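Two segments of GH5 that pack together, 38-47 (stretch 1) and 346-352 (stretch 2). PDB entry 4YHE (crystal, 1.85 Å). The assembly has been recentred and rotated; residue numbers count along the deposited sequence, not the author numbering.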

ATOM      1  N   GLY A  38     -12.343 -13.536  -7.593  1.00 19.93           N
ATOM      2  CA  GLY A  38     -11.989 -14.939  -7.503  1.00 19.81           C
ATOM      3  C   GLY A  38     -11.346 -15.385  -6.210  1.00 19.55           C
ATOM      4  O   GLY A  38     -11.051 -16.560  -6.076  1.00 18.47           O
ATOM      5  N   ASN A  39     -11.110 -14.475  -5.266  1.00 17.78           N
ATOM      6  CA  ASN A  39     -10.720 -14.912  -3.918  1.00 17.76           C
ATOM      7  C   ASN A  39     -11.950 -15.305  -3.150  1.00 18.33           C
ATOM      8  O   ASN A  39     -12.998 -14.684  -3.318  1.00 18.41           O
ATOM      9  CB  ASN A  39      -9.954 -13.815  -3.161  1.00 16.72           C
ATOM     10  CG  ASN A  39      -8.523 -13.673  -3.663  1.00 16.55           C
ATOM     11  OD1 ASN A  39      -7.730 -14.617  -3.572  1.00 16.14           O
ATOM     12  ND2 ASN A  39      -8.195 -12.515  -4.222  1.00 15.21           N
ATOM     13  N   LYS A  40     -11.812 -16.296  -2.272  1.00 18.32           N
ATOM     14  CA  LYS A  40     -12.835 -16.563  -1.287  1.00 19.14           C
ATOM     15  C   LYS A  40     -12.765 -15.570  -0.138  1.00 18.51           C
ATOM     16  O   LYS A  40     -11.727 -14.926   0.099  1.00 18.12           O
ATOM     17  CB  LYS A  40     -12.781 -18.021  -0.827  1.00 21.24           C
ATOM     18  CG  LYS A  40     -13.062 -18.969  -1.986  1.00 22.42           C
ATOM     19  CD  LYS A  40     -13.144 -20.428  -1.564  1.00 24.91           C
ATOM     20  CE  LYS A  40     -13.462 -21.331  -2.770  1.00 26.42           C
ATOM     21  NZ  LYS A  40     -12.663 -21.123  -4.017  1.00 27.36           N
ATOM     22  N   ALA A  41     -13.859 -15.459   0.597  1.00 17.17           N
ATOM     23  CA  ALA A  41     -13.964 -14.433   1.636  1.00 17.80           C
ATOM     24  C   ALA A  41     -12.995 -14.728   2.785  1.00 17.40           C
ATOM     25  O   ALA A  41     -12.750 -15.891   3.079  1.00 16.93           O
ATOM     26  CB  ALA A  41     -15.390 -14.336   2.159  1.00 18.16           C
ATOM     27  N   ALA A  42     -12.483 -13.676   3.432  1.00 16.65           N
ATOM     28  CA  ALA A  42     -11.515 -13.876   4.501  1.00 16.43           C
ATOM     29  C   ALA A  42     -12.210 -14.376   5.754  1.00 17.62           C
ATOM     30  O   ALA A  42     -13.391 -14.116   5.970  1.00 17.23           O
ATOM     31  CB  ALA A  42     -10.743 -12.603   4.760  1.00 16.51           C
ATOM     32  N   THR A  43     -11.467 -15.113   6.576  1.00 18.10           N
ATOM     33  CA  THR A  43     -11.992 -15.629   7.817  1.00 18.49           C
ATOM     34  C   THR A  43     -11.025 -15.291   8.933  1.00 19.01           C
ATOM     35  O   THR A  43      -9.959 -14.754   8.695  1.00 18.75           O
ATOM     36  CB  THR A  43     -12.147 -17.179   7.769  1.00 18.77           C
ATOM     37  OG1 THR A  43     -10.865 -17.849   7.671  1.00 18.19           O
ATOM     38  CG2 THR A  43     -13.018 -17.578   6.619  1.00 20.27           C
ATOM     39  N   GLN A  44     -11.390 -15.587  10.168  1.00 18.85           N
ATOM     40  CA  GLN A  44     -10.413 -15.421  11.259  1.00 18.74           C
ATOM     41  C   GLN A  44      -9.123 -16.158  11.013  1.00 18.95           C
ATOM     42  O   GLN A  44      -8.057 -15.690  11.401  1.00 21.57           O
ATOM     43  CB  GLN A  44     -10.986 -15.920  12.594  1.00 19.87           C
ATOM     44  CG  GLN A  44     -10.153 -15.521  13.814  1.00 19.73           C
ATOM     45  CD  GLN A  44      -9.994 -14.010  13.967  1.00 20.18           C
ATOM     46  OE1 GLN A  44     -10.974 -13.269  14.061  1.00 20.76           O
ATOM     47  NE2 GLN A  44      -8.743 -13.547  14.000  1.00 21.28           N
ATOM     48  N   GLN A  45      -9.221 -17.347  10.428  1.00 19.25           N
ATOM     49  CA  GLN A  45      -8.064 -18.182  10.147  1.00 20.31           C
ATOM     50  C   GLN A  45      -7.089 -17.465   9.187  1.00 19.07           C
ATOM     51  O   GLN A  45      -5.873 -17.636   9.281  1.00 17.82           O
ATOM     52  CB  GLN A  45      -8.510 -19.542   9.582  1.00 22.02           C
ATOM     53  CG  GLN A  45      -9.202 -20.479  10.599  1.00 26.10           C
ATOM     54  CD  GLN A  45     -10.509 -19.925  11.192  1.00 30.10           C
ATOM     55  OE1 GLN A  45     -11.504 -19.624  10.474  1.00 28.31           O
ATOM     56  NE2 GLN A  45     -10.520 -19.782  12.528  1.00 31.98           N
ATOM     57  N   THR A  46      -7.621 -16.665   8.258  1.00 17.84           N
ATOM     58  CA  THR A  46      -6.772 -15.852   7.407  1.00 17.02           C
ATOM     59  C   THR A  46      -5.813 -15.007   8.237  1.00 16.91           C
ATOM     60  O   THR A  46      -4.589 -15.086   8.063  1.00 18.02           O
ATOM     61  CB  THR A  46      -7.583 -14.893   6.510  1.00 17.02           C
ATOM     62  OG1 THR A  46      -8.593 -15.628   5.807  1.00 16.14           O
ATOM     63  CG2 THR A  46      -6.673 -14.202   5.513  1.00 17.27           C
ATOM     64  N   PHE A  47      -6.367 -14.230   9.157  1.00 16.65           N
ATOM     65  CA  PHE A  47      -5.586 -13.291   9.946  1.00 16.81           C
ATOM     66  C   PHE A  47      -4.700 -14.005  10.962  1.00 17.88           C
ATOM     67  O   PHE A  47      -3.578 -13.563  11.219  1.00 16.82           O
ATOM     68  CB  PHE A  47      -6.504 -12.280  10.603  1.00 16.67           C
ATOM     69  CG  PHE A  47      -7.269 -11.467   9.598  1.00 16.39           C
ATOM     70  CD1 PHE A  47      -6.666 -10.395   8.968  1.00 15.45           C
ATOM     71  CD2 PHE A  47      -8.554 -11.807   9.255  1.00 16.37           C
ATOM     72  CE1 PHE A  47      -7.348  -9.664   8.013  1.00 16.20           C
ATOM     73  CE2 PHE A  47      -9.245 -11.088   8.294  1.00 17.33           C
ATOM     74  CZ  PHE A  47      -8.648 -10.013   7.682  1.00 15.90           C
ATOM     75  N   ILE A 346      -0.293 -16.470   0.423  1.00 17.61           N
ATOM     76  CA  ILE A 346      -1.174 -16.992   1.457  1.00 17.53           C
ATOM     77  C   ILE A 346      -2.614 -16.983   0.999  1.00 18.06           C
ATOM     78  O   ILE A 346      -3.091 -15.983   0.444  1.00 16.26           O
ATOM     79  CB  ILE A 346      -1.026 -16.195   2.765  1.00 17.21           C
ATOM     80  CG1 ILE A 346       0.313 -16.532   3.412  1.00 16.43           C
ATOM     81  CG2 ILE A 346      -2.153 -16.480   3.757  1.00 17.31           C
ATOM     82  CD1 ILE A 346       0.695 -15.626   4.551  1.00 16.80           C
ATOM     83  N   ASP A 347      -3.302 -18.106   1.233  1.00 16.90           N
ATOM     84  CA  ASP A 347      -4.709 -18.253   0.864  1.00 17.16           C
ATOM     85  C   ASP A 347      -5.601 -17.270   1.636  1.00 16.22           C
ATOM     86  O   ASP A 347      -5.560 -17.197   2.859  1.00 14.84           O
ATOM     87  CB  ASP A 347      -5.169 -19.718   1.057  1.00 17.38           C
ATOM     88  CG  ASP A 347      -6.587 -19.961   0.550  1.00 18.34           C
ATOM     89  OD1 ASP A 347      -7.553 -19.509   1.189  1.00 19.11           O
ATOM     90  OD2 ASP A 347      -6.716 -20.633  -0.484  1.00 19.86           O
ATOM     91  N   HIS A 348      -6.415 -16.499   0.910  1.00 14.53           N
ATOM     92  CA  HIS A 348      -7.184 -15.440   1.539  1.00 15.35           C
ATOM     93  C   HIS A 348      -8.306 -15.928   2.457  1.00 14.73           C
ATOM     94  O   HIS A 348      -8.745 -15.169   3.303  1.00 15.34           O
ATOM     95  CB  HIS A 348      -7.741 -14.466   0.471  1.00 14.96           C
ATOM     96  CG  HIS A 348      -6.683 -13.663  -0.216  1.00 14.81           C
ATOM     97  ND1 HIS A 348      -6.959 -12.481  -0.863  1.00 15.39           N
ATOM     98  CD2 HIS A 348      -5.356 -13.873  -0.366  1.00 15.44           C
ATOM     99  CE1 HIS A 348      -5.845 -11.998  -1.383  1.00 16.40           C
ATOM    100  NE2 HIS A 348      -4.855 -12.823  -1.090  1.00 16.36           N
ATOM    101  N   ALA A 349      -8.773 -17.174   2.298  1.00 15.38           N
ATOM    102  CA  ALA A 349      -9.791 -17.713   3.185  1.00 16.24           C
ATOM    103  C   ALA A 349      -9.258 -18.599   4.321  1.00 17.51           C
ATOM    104  O   ALA A 349      -9.882 -18.659   5.384  1.00 16.90           O
ATOM    105  CB  ALA A 349     -10.852 -18.472   2.412  1.00 16.81           C
ATOM    106  N   THR A 350      -8.152 -19.288   4.077  1.00 18.16           N
ATOM    107  CA  THR A 350      -7.642 -20.285   5.037  1.00 19.61           C
ATOM    108  C   THR A 350      -6.429 -19.816   5.817  1.00 19.25           C
ATOM    109  O   THR A 350      -6.155 -20.360   6.874  1.00 19.17           O
ATOM    110  CB  THR A 350      -7.266 -21.624   4.362  1.00 19.11           C
ATOM    111  OG1 THR A 350      -6.081 -21.455   3.575  1.00 18.62           O
ATOM    112  CG2 THR A 350      -8.370 -22.164   3.491  1.00 20.73           C
ATOM    113  N   GLY A 351      -5.683 -18.833   5.298  1.00 19.36           N
ATOM    114  CA  GLY A 351      -4.444 -18.393   5.934  1.00 19.66           C
ATOM    115  C   GLY A 351      -3.262 -19.336   5.741  1.00 20.06           C
ATOM    116  O   GLY A 351      -2.198 -19.132   6.324  1.00 21.24           O
ATOM    117  N   ARG A 352      -3.426 -20.358   4.929  1.00 20.07           N
ATOM    118  CA  ARG A 352      -2.346 -21.284   4.650  1.00 22.89           C
ATOM    119  C   ARG A 352      -1.484 -20.802   3.503  1.00 21.78           C
ATOM    120  O   ARG A 352      -1.965 -20.109   2.602  1.00 17.64           O
ATOM    121  CB  ARG A 352      -2.925 -22.653   4.322  1.00 25.64           C
ATOM    122  CG  ARG A 352      -3.552 -23.261   5.569  1.00 29.89           C
ATOM    123  CD  ARG A 352      -3.586 -24.762   5.471  1.00 36.34           C
ATOM    124  NE  ARG A 352      -4.920 -25.158   5.095  1.00 41.43           N
ATOM    125  CZ  ARG A 352      -5.924 -25.310   5.952  1.00 44.21           C
ATOM    126  NH1 ARG A 352      -5.744 -25.130   7.265  1.00 46.92           N
ATOM    127  NH2 ARG A 352      -7.112 -25.655   5.485  1.00 40.90           N
TER
HETATM  128  O   HOH W   1      -7.019 -16.679  -2.032  1.00 15.05           O

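This is a small, largely polar contact in which two threonine hydroxyls at the start of a helix bind consecutive carbonyls of a compact turn, with close packing around His348 and Ala349 beside them. No two touching residues are closer than 301 apart in sequence, and the two segments bury 424 Å² between them, both sides summed.

The hydroxyl bonds are short. Thr43 OG1 donates to Ala349 O at 2.6 Å, and Thr46 OG1 donates to His348 O, also at 2.6 Å. Both hydroxyls also accept hydrogen bonds from their own segment. Thr43 is the N-cap of the helix that begins at Gln44. Its OG1 accepts a weak capping bond from Gln45 N at 3.2 Å. Thr43 N donates to Thr46 OG1 at 3.0 Å, in a bond that is almost straight at 177°. Threonine suits both places because one hydroxyl can accept from the helix start and donate across the contact. Thr43 uses the p rotamer and Thr46 the m rotamer. Thr46 is buried, so these bonds give partners to a hydroxyl that burial would otherwise leave unpaired.

The carbonyls are presented by a turn held together from within. Asp347 OD1 accepts from Ala349 N at 2.9 Å and from Thr350 N at 3.0 Å. Asp347 O accepts from Gly351 N at 2.9 Å, and Asp347 N donates to Arg352 O at 2.8 Å. The short side chain of Asp347 thus reaches forward to the amides of Ala349 and Thr350.

His348 O has a second neighbour. Ala42 CA lies 3.3 Å from it in a CA-H...O contact with an angle of 150° at the hydrogen. A longer, more bent contact runs the other way, from Ala349 CA to Ala41 O at 3.5 Å (124°). The backbones come close here, with Ala42 CA and Ala349 CA 4.4 Å apart. Ala349 has much of its surface covered by the first stretch. Its small methyl fits this tight place: CB is 3.3 Å from Ala41 O and 3.8 Å from Lys40 CB. The lysine lends its aliphatic base to the contact, while the end of its side chain leads away.

At the other end of the turn, Gly351 CA is 3.7 Å from Thr46 CA. Glycine is well suited here. A CB on this residue would point toward the helix and lie 2.3 Å from Gln45 O, a clash. The positive phi of 76° also favours glycine.

His348 and Asn39 pack against each other. His348 is buried and is the most covered residue of the contact. Both CA-to-CB bonds point toward the opposing stretch. Asn39 CG is 3.4 Å from His348 ND1, and Asn39 OD1 lies over one face of the ring. Both ring nitrogens are hydrogen-bonded elsewhere in the structure. A water completes this side: it donates to Asn39 OD1 at 2.7 Å and accepts from His348 N at 3.0 Å, bridging the two stretches.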